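Local structure of tryptophanyl-tRNA synthetase (2EL7) at residues R186-D191 and L240-S245; S212-I217 and I273-L278. The protein probably catalyses the ATP-dependent attachment of L-tryptophan to tRNA(Trp), releasing AMP and diphosphate, and works as a homodimer. All coordinates share one frame; numbering follows the deposited sequence.

Interaction 1 of 2, residues R186-D191 and L240-S245; sequences RVPGID and LFTYLS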
ATOM      1  N   ARG A 186      18.574  31.235  -0.804  1.00 55.88           N
ATOM      2  CA  ARG A 186      18.684  30.316   0.318  1.00 61.20           C
ATOM      3  C   ARG A 186      18.566  31.261   1.519  1.00 57.15           C
ATOM      4  O   ARG A 186      19.545  31.884   1.945  1.00 48.43           O
ATOM      5  CB  ARG A 186      20.033  29.575   0.289  1.00 67.79           C
ATOM      6  CG  ARG A 186      20.381  28.966  -1.091  1.00 81.94           C
ATOM      7  CD  ARG A 186      19.297  27.995  -1.638  1.00 90.46           C
ATOM      8  NE  ARG A 186      19.399  27.774  -3.092  1.00 93.35           N
ATOM      9  CZ  ARG A 186      20.421  27.175  -3.710  1.00 93.26           C
ATOM     10  NH1 ARG A 186      20.412  27.034  -5.031  1.00 83.62           N
ATOM     11  NH2 ARG A 186      21.452  26.710  -3.012  1.00 94.04           N
ATOM     12  N   VAL A 187      17.338  31.373   2.027  1.00 51.25           N
ATOM     13  CA  VAL A 187      16.995  32.262   3.132  1.00 42.89           C
ATOM     14  C   VAL A 187      17.489  31.896   4.531  1.00 42.97           C
ATOM     15  O   VAL A 187      17.141  30.853   5.080  1.00 39.83           O
ATOM     16  CB  VAL A 187      15.470  32.452   3.189  1.00 40.03           C
ATOM     17  CG1 VAL A 187      15.118  33.532   4.189  1.00 40.02           C
ATOM     18  CG2 VAL A 187      14.943  32.793   1.787  1.00 35.31           C
ATOM     19  N   PRO A 188      18.312  32.771   5.131  1.00 36.98           N
ATOM     20  CA  PRO A 188      18.881  32.591   6.472  1.00 32.86           C
ATOM     21  C   PRO A 188      17.893  32.796   7.628  1.00 41.47           C
ATOM     22  O   PRO A 188      17.004  33.644   7.554  1.00 37.90           O
ATOM     23  CB  PRO A 188      20.016  33.609   6.496  1.00 43.93           C
ATOM     24  CG  PRO A 188      19.530  34.679   5.577  1.00 44.84           C
ATOM     25  CD  PRO A 188      18.964  33.887   4.432  1.00 28.20           C
ATOM     26  N   GLY A 189      18.067  32.018   8.695  1.00 35.95           N
ATOM     27  CA  GLY A 189      17.190  32.107   9.848  1.00 44.74           C
ATOM     28  C   GLY A 189      17.397  33.346  10.697  1.00 45.58           C
ATOM     29  O   GLY A 189      18.409  34.023  10.565  1.00 48.28           O
ATOM     30  N   ILE A 190      16.448  33.639  11.582  1.00 43.95           N
ATOM     31  CA  ILE A 190      16.536  34.834  12.426  1.00 48.51           C
ATOM     32  C   ILE A 190      17.724  34.884  13.399  1.00 53.01           C
ATOM     33  O   ILE A 190      18.139  35.959  13.826  1.00 58.99           O
ATOM     34  CB  ILE A 190      15.225  35.052  13.219  1.00 40.10           C
ATOM     35  CG1 ILE A 190      15.039  33.949  14.262  1.00 40.04           C
ATOM     36  CG2 ILE A 190      14.043  35.082  12.258  1.00 27.57           C
ATOM     37  CD1 ILE A 190      13.726  34.075  15.042  1.00 38.16           C
ATOM     38  N   ASP A 191      18.264  33.724  13.755  1.00 61.57           N
ATOM     39  CA  ASP A 191      19.416  33.658  14.646  1.00 57.38           C
ATOM     40  C   ASP A 191      20.642  33.876  13.778  1.00 58.47           C
ATOM     41  O   ASP A 191      21.774  33.911  14.259  1.00 51.30           O
ATOM     42  CB  ASP A 191      19.495  32.290  15.315  1.00 63.97           C
ATOM     43  CG  ASP A 191      18.513  32.142  16.457  1.00 74.63           C
ATOM     44  OD1 ASP A 191      18.380  31.001  16.958  1.00 81.70           O
ATOM     45  OD2 ASP A 191      17.884  33.153  16.862  1.00 68.25           O
ATOM     46  N   LEU A 240      20.270  41.229   8.199  1.00 56.93           N
ATOM     47  CA  LEU A 240      19.440  42.421   8.128  1.00 56.90           C
ATOM     48  C   LEU A 240      19.371  42.985   6.706  1.00 54.85           C
ATOM     49  O   LEU A 240      18.291  43.369   6.241  1.00 59.82           O
ATOM     50  CB  LEU A 240      19.978  43.490   9.074  1.00 58.21           C
ATOM     51  CG  LEU A 240      19.110  44.735   9.238  1.00 63.63           C
ATOM     52  CD1 LEU A 240      17.900  44.413  10.096  1.00 62.14           C
ATOM     53  CD2 LEU A 240      19.931  45.831   9.890  1.00 72.70           C
ATOM     54  N   PHE A 241      20.510  43.041   6.015  1.00 51.78           N
ATOM     55  CA  PHE A 241      20.525  43.558   4.647  1.00 40.71           C
ATOM     56  C   PHE A 241      20.217  42.484   3.626  1.00 44.34           C
ATOM     57  O   PHE A 241      20.002  42.790   2.451  1.00 40.38           O
ATOM     58  CB  PHE A 241      21.868  44.208   4.326  1.00 46.63           C
ATOM     59  CG  PHE A 241      21.918  45.668   4.664  1.00 51.16           C
ATOM     60  CD1 PHE A 241      21.516  46.620   3.737  1.00 54.73           C
ATOM     61  CD2 PHE A 241      22.301  46.090   5.938  1.00 58.37           C
ATOM     62  CE1 PHE A 241      21.488  47.975   4.075  1.00 49.14           C
ATOM     63  CE2 PHE A 241      22.277  47.444   6.288  1.00 53.92           C
ATOM     64  CZ  PHE A 241      21.869  48.385   5.357  1.00 51.93           C
ATOM     65  N   THR A 242      20.202  41.227   4.070  1.00 43.07           N
ATOM     66  CA  THR A 242      19.883  40.107   3.187  1.00 40.30           C
ATOM     67  C   THR A 242      18.367  40.138   3.004  1.00 40.84           C
ATOM     68  O   THR A 242      17.859  40.144   1.877  1.00 41.96           O
ATOM     69  CB  THR A 242      20.310  38.764   3.811  1.00 46.10           C
ATOM     70  OG1 THR A 242      21.738  38.728   3.927  1.00 50.72           O
ATOM     71  CG2 THR A 242      19.857  37.599   2.954  1.00 44.43           C
ATOM     72  N   TYR A 243      17.653  40.175   4.124  1.00 38.11           N
ATOM     73  CA  TYR A 243      16.205  40.251   4.102  1.00 33.78           C
ATOM     74  C   TYR A 243      15.827  41.510   3.357  1.00 37.52           C
ATOM     75  O   TYR A 243      14.968  41.480   2.480  1.00 48.55           O
ATOM     76  CB  TYR A 243      15.639  40.343   5.510  1.00 27.19           C
ATOM     77  CG  TYR A 243      15.735  39.083   6.334  1.00 36.00           C
ATOM     78  CD1 TYR A 243      15.221  39.051   7.626  1.00 41.44           C
ATOM     79  CD2 TYR A 243      16.320  37.919   5.828  1.00 33.93           C
ATOM     80  CE1 TYR A 243      15.282  37.898   8.407  1.00 38.33           C
ATOM     81  CE2 TYR A 243      16.383  36.749   6.608  1.00 36.62           C
ATOM     82  CZ  TYR A 243      15.864  36.756   7.899  1.00 33.99           C
ATOM     83  OH  TYR A 243      15.964  35.648   8.717  1.00 36.27           O
ATOM     84  N   LEU A 244      16.467  42.625   3.702  1.00 42.52           N
ATOM     85  CA  LEU A 244      16.158  43.894   3.044  1.00 42.48           C
ATOM     86  C   LEU A 244      16.183  43.733   1.526  1.00 43.21           C
ATOM     87  O   LEU A 244      15.345  44.287   0.815  1.00 47.03           O
ATOM     88  CB  LEU A 244      17.159  44.976   3.463  1.00 40.63           C
ATOM     89  CG  LEU A 244      16.924  46.388   2.903  1.00 32.08           C
ATOM     90  CD1 LEU A 244      15.693  46.989   3.546  1.00 25.70           C
ATOM     91  CD2 LEU A 244      18.137  47.263   3.167  1.00 28.28           C
ATOM     92  N   SER A 245      17.147  42.961   1.041  1.00 48.45           N
ATOM     93  CA  SER A 245      17.318  42.718  -0.394  1.00 51.88           C
ATOM     94  C   SER A 245      16.122  41.993  -1.008  1.00 48.94           C
ATOM     95  O   SER A 245      15.715  42.267  -2.145  1.00 40.36           O
ATOM     96  CB  SER A 245      18.582  41.890  -0.609  1.00 53.72           C
ATOM     97  OG  SER A 245      19.654  42.472   0.114  1.00 53.50           O
TER
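At the approach to the KMSKS region (195-199), the loop holding Val187 and Pro188 meets Tyr243 of helix 239-247. Val187 is itself predicted to contact ATP. One polar bond joins the two segments: the Tyr243 hydroxyl donates to Pro188 O, with OH and O 2.5 Å apart. The angle at the acceptor, C=O...OH, is 144°, and the donor is tilted 28° from the carbonyl plane. Pro188 O in turn sits at the edge of the tyrosine ring, near its plane. Chi1 of Tyr243 (-71°) sets CG anti to the carbonyl carbon and beside the backbone N; the hydroxyl at the far end of the ring is what reaches the loop.

Apolar contacts accompany this bond. Pro188 CG is 3.9 Å from Tyr243 CE2 as the two side chains slide past each other in opposite directions. The same CG meets Thr242 CG2 tip to tip, also at 3.9 Å. Val187 CG1 adds a looser approach, 4.2 Å from Tyr243 CE2. The Ile190 side chain crosses that of Tyr243 at a slant, its CG2 methyl 4.1 Å from the hydroxyl oxygen OH. A phenylalanine in place of Tyr243 would probably leave Pro188 O without its donor from the helix and weaken the hold on the loop. Val187 is also backbone hydrogen-bonded to Met196, whose side chain touches Tyr243, an arrangement consistent with the ATP-binding KMSKS loop of class I aminoacyl-tRNA synthetases.

Interaction 2 of 2, residues S212-I217 and I273-L278; sequences SIWQKI and ILFDHL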
ATOM      1  N   SER A 212       4.869  40.176  16.280  1.00 47.63           N
ATOM      2  CA  SER A 212       5.865  39.136  16.458  1.00 47.66           C
ATOM      3  C   SER A 212       6.958  39.212  15.410  1.00 44.09           C
ATOM      4  O   SER A 212       8.123  38.965  15.709  1.00 47.96           O
ATOM      5  CB  SER A 212       5.213  37.757  16.429  1.00 43.20           C
ATOM      6  OG  SER A 212       6.195  36.768  16.650  1.00 49.87           O
ATOM      7  N   ILE A 213       6.592  39.543  14.178  1.00 42.81           N
ATOM      8  CA  ILE A 213       7.597  39.669  13.128  1.00 42.55           C
ATOM      9  C   ILE A 213       8.486  40.860  13.474  1.00 44.70           C
ATOM     10  O   ILE A 213       9.690  40.858  13.205  1.00 39.96           O
ATOM     11  CB  ILE A 213       6.939  39.905  11.751  1.00 43.03           C
ATOM     12  CG1 ILE A 213       6.377  38.580  11.211  1.00 45.71           C
ATOM     13  CG2 ILE A 213       7.945  40.513  10.787  1.00 34.29           C
ATOM     14  CD1 ILE A 213       5.370  38.756  10.074  1.00 31.30           C
ATOM     15  N   TRP A 214       7.879  41.876  14.083  1.00 43.17           N
ATOM     16  CA  TRP A 214       8.613  43.076  14.464  1.00 48.51           C
ATOM     17  C   TRP A 214       9.721  42.727  15.446  1.00 49.25           C
ATOM     18  O   TRP A 214      10.897  43.026  15.200  1.00 46.46           O
ATOM     19  CB  TRP A 214       7.668  44.102  15.103  1.00 57.06           C
ATOM     20  CG  TRP A 214       8.336  45.394  15.547  1.00 59.58           C
ATOM     21  CD1 TRP A 214       8.064  46.106  16.687  1.00 59.35           C
ATOM     22  CD2 TRP A 214       9.350  46.133  14.849  1.00 56.35           C
ATOM     23  NE1 TRP A 214       8.847  47.234  16.742  1.00 62.45           N
ATOM     24  CE2 TRP A 214       9.645  47.278  15.628  1.00 61.01           C
ATOM     25  CE3 TRP A 214      10.039  45.940  13.643  1.00 48.77           C
ATOM     26  CZ2 TRP A 214      10.601  48.231  15.238  1.00 63.94           C
ATOM     27  CZ3 TRP A 214      10.992  46.886  13.252  1.00 54.21           C
ATOM     28  CH2 TRP A 214      11.263  48.017  14.050  1.00 59.42           C
ATOM     29  N   GLN A 215       9.344  42.083  16.548  1.00 40.56           N
ATOM     30  CA  GLN A 215      10.319  41.720  17.563  1.00 44.91           C
ATOM     31  C   GLN A 215      11.492  40.942  16.976  1.00 46.63           C
ATOM     32  O   GLN A 215      12.627  41.123  17.409  1.00 45.31           O
ATOM     33  CB  GLN A 215       9.658  40.923  18.699  1.00 44.93           C
ATOM     34  CG  GLN A 215       8.725  41.744  19.577  1.00 56.59           C
ATOM     35  CD  GLN A 215       9.421  42.949  20.214  1.00 72.83           C
ATOM     36  OE1 GLN A 215      10.426  42.804  20.929  1.00 79.27           O
ATOM     37  NE2 GLN A 215       8.891  44.144  19.960  1.00 59.26           N
ATOM     38  N   LYS A 216      11.229  40.087  15.989  1.00 45.97           N
ATOM     39  CA  LYS A 216      12.303  39.307  15.375  1.00 44.40           C
ATOM     40  C   LYS A 216      13.264  40.176  14.559  1.00 49.67           C
ATOM     41  O   LYS A 216      14.470  39.938  14.551  1.00 55.07           O
ATOM     42  CB  LYS A 216      11.719  38.188  14.511  1.00 34.27           C
ATOM     43  CG  LYS A 216      11.123  37.058  15.335  1.00 31.62           C
ATOM     44  CD  LYS A 216      10.541  35.986  14.451  1.00 38.11           C
ATOM     45  CE  LYS A 216       9.891  34.874  15.253  1.00 31.90           C
ATOM     46  NZ  LYS A 216       9.221  33.883  14.350  1.00 37.87           N
ATOM     47  N   ILE A 217      12.736  41.185  13.875  1.00 53.02           N
ATOM     48  CA  ILE A 217      13.582  42.084  13.088  1.00 54.96           C
ATOM     49  C   ILE A 217      14.396  42.900  14.092  1.00 56.06           C
ATOM     50  O   ILE A 217      15.590  43.146  13.924  1.00 48.89           O
ATOM     51  CB  ILE A 217      12.727  43.065  12.244  1.00 49.74           C
ATOM     52  CG1 ILE A 217      11.727  42.284  11.388  1.00 42.97           C
ATOM     53  CG2 ILE A 217      13.620  43.919  11.365  1.00 45.03           C
ATOM     54  CD1 ILE A 217      12.371  41.289  10.500  1.00 37.29           C
ATOM     55  N   ILE A 273      12.738  50.098   7.858  1.00 40.74           N
ATOM     56  CA  ILE A 273      12.571  50.113   6.404  1.00 43.13           C
ATOM     57  C   ILE A 273      12.306  48.664   5.995  1.00 47.80           C
ATOM     58  O   ILE A 273      11.466  48.401   5.132  1.00 44.38           O
ATOM     59  CB  ILE A 273      13.821  50.580   5.648  1.00 43.72           C
ATOM     60  CG1 ILE A 273      14.210  52.005   6.052  1.00 57.36           C
ATOM     61  CG2 ILE A 273      13.550  50.511   4.154  1.00 34.43           C
ATOM     62  CD1 ILE A 273      13.443  53.092   5.325  1.00 55.25           C
ATOM     63  N   LEU A 274      13.035  47.735   6.620  1.00 39.09           N
ATOM     64  CA  LEU A 274      12.866  46.312   6.344  1.00 40.68           C
ATOM     65  C   LEU A 274      11.444  45.857   6.711  1.00 38.12           C
ATOM     66  O   LEU A 274      10.749  45.243   5.909  1.00 33.30           O
ATOM     67  CB  LEU A 274      13.874  45.490   7.145  1.00 39.82           C
ATOM     68  CG  LEU A 274      13.615  43.975   7.129  1.00 41.24           C
ATOM     69  CD1 LEU A 274      13.659  43.440   5.681  1.00 33.21           C
ATOM     70  CD2 LEU A 274      14.641  43.280   8.000  1.00 38.84           C
ATOM     71  N   PHE A 275      11.029  46.172   7.933  1.00 35.01           N
ATOM     72  CA  PHE A 275       9.710  45.822   8.419  1.00 31.96           C
ATOM     73  C   PHE A 275       8.612  46.341   7.488  1.00 45.09           C
ATOM     74  O   PHE A 275       7.830  45.553   6.946  1.00 47.19           O
ATOM     75  CB  PHE A 275       9.519  46.393   9.824  1.00 36.38           C
ATOM     76  CG  PHE A 275       8.176  46.101  10.425  1.00 28.68           C
ATOM     77  CD1 PHE A 275       7.848  44.817  10.839  1.00 35.10           C
ATOM     78  CD2 PHE A 275       7.235  47.111  10.572  1.00 37.46           C
ATOM     79  CE1 PHE A 275       6.602  44.544  11.392  1.00 32.28           C
ATOM     80  CE2 PHE A 275       5.977  46.849  11.128  1.00 38.24           C
ATOM     81  CZ  PHE A 275       5.664  45.558  11.537  1.00 35.79           C
ATOM     82  N   ASP A 276       8.551  47.656   7.287  1.00 44.35           N
ATOM     83  CA  ASP A 276       7.522  48.220   6.413  1.00 50.61           C
ATOM     84  C   ASP A 276       7.446  47.518   5.057  1.00 46.79           C
ATOM     85  O   ASP A 276       6.349  47.215   4.559  1.00 37.82           O
ATOM     86  CB  ASP A 276       7.745  49.727   6.181  1.00 47.14           C
ATOM     87  CG  ASP A 276       7.655  50.530   7.458  1.00 53.29           C
ATOM     88  OD1 ASP A 276       6.826  50.149   8.318  1.00 48.56           O
ATOM     89  OD2 ASP A 276       8.402  51.536   7.596  1.00 47.97           O
ATOM     90  N   HIS A 277       8.613  47.283   4.459  1.00 44.37           N
ATOM     91  CA  HIS A 277       8.681  46.633   3.154  1.00 48.30           C
ATOM     92  C   HIS A 277       8.280  45.171   3.261  1.00 48.15           C
ATOM     93  O   HIS A 277       7.657  44.624   2.355  1.00 44.18           O
ATOM     94  CB  HIS A 277      10.090  46.783   2.566  1.00 39.06           C
ATOM     95  CG  HIS A 277      10.315  48.103   1.894  1.00 43.76           C
ATOM     96  ND1 HIS A 277      10.191  48.277   0.530  1.00 46.31           N
ATOM     97  CD2 HIS A 277      10.585  49.328   2.404  1.00 43.06           C
ATOM     98  CE1 HIS A 277      10.374  49.552   0.232  1.00 45.45           C
ATOM     99  NE2 HIS A 277      10.613  50.211   1.350  1.00 30.71           N
ATOM    100  N   LEU A 278       8.613  44.547   4.385  1.00 42.49           N
ATOM    101  CA  LEU A 278       8.260  43.160   4.574  1.00 37.15           C
ATOM    102  C   LEU A 278       6.746  43.023   4.688  1.00 31.43           C
ATOM    103  O   LEU A 278       6.163  42.219   3.976  1.00 37.22           O
ATOM    104  CB  LEU A 278       8.953  42.596   5.812  1.00 29.45           C
ATOM    105  CG  LEU A 278       8.526  41.174   6.146  1.00 32.40           C
ATOM    106  CD1 LEU A 278       8.767  40.283   4.935  1.00 41.99           C
ATOM    107  CD2 LEU A 278       9.283  40.681   7.369  1.00 36.54           C
TER
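Trp214 and Phe275 form the aromatic part of the contact and hold its closest pair of backbone positions, their CA atoms being 6.7 Å apart. The six-membered ring of Trp214 and the ring of Phe275 have centroids 5.0 Å apart, and their planes, inclined at 54°, make the pair oblique, neither a stack nor edge-to-face. Trp214 CD2 lies over one face of Phe275, and Trp214 CE3 comes within 3.7 Å of Phe275 CG. That CG is anti to the backbone N of Phe275 (chi1 179°), which sets it out where the indole meets it, and the two side chains cross at about a right angle. On the same phenylalanine, Ile213 CG2 comes to the ring edge, near its plane.

The segments are antiparallel helices, their N-to-C directions 147° apart and their axes 10.3 Å apart at closest approach. They lie in the helical part of the chain that follows the KMSKS region, where the long helix 267-294 packs against helix 210-218 and, through Leu274 and Leu278, also touches helix 239-247.

Branched aliphatic side chains make up the remaining contact. Ile213 CG2 also meets Leu278 CD2 at 3.7 Å, and one helical turn further on Ile217 CG2 meets Leu274 CD2 at 3.6 Å. Each of these two pairs crosses at a slant. Ile217 CD1 also approaches Leu274 CD2, at 3.9 Å.

Polar bonds lie on the flank of helix 210-218: Lys216 NZ forms a salt bridge with Glu208 and a hydrogen bond to Thr203 O, while Ser212 OG bonds to the same Glu208 carboxylate.

Overall arrangement
Interactions 1 and 2 have centres 11 Å apart and share a wall of apolar side chains. Leu274 is the principal bridge: its CD1 is 3.7 Å from Tyr243 CB, and its CD2 is 4.0 Å from Leu240 CD1, so helix 267-294 backs the helix that grips the loop in interaction 1, while 212-217 reaches the loop itself, Ile190 CD1 lying 3.8 Å from Lys216 CD. Along the chain the four segments alternate. Only interaction 1 adjoins the predicted ATP site, where the side chains of Tyr243 and Met196 are about 4 Å apart; those of Ile217 and Met196 are about 8 Å apart, placing interaction 2 a layer behind.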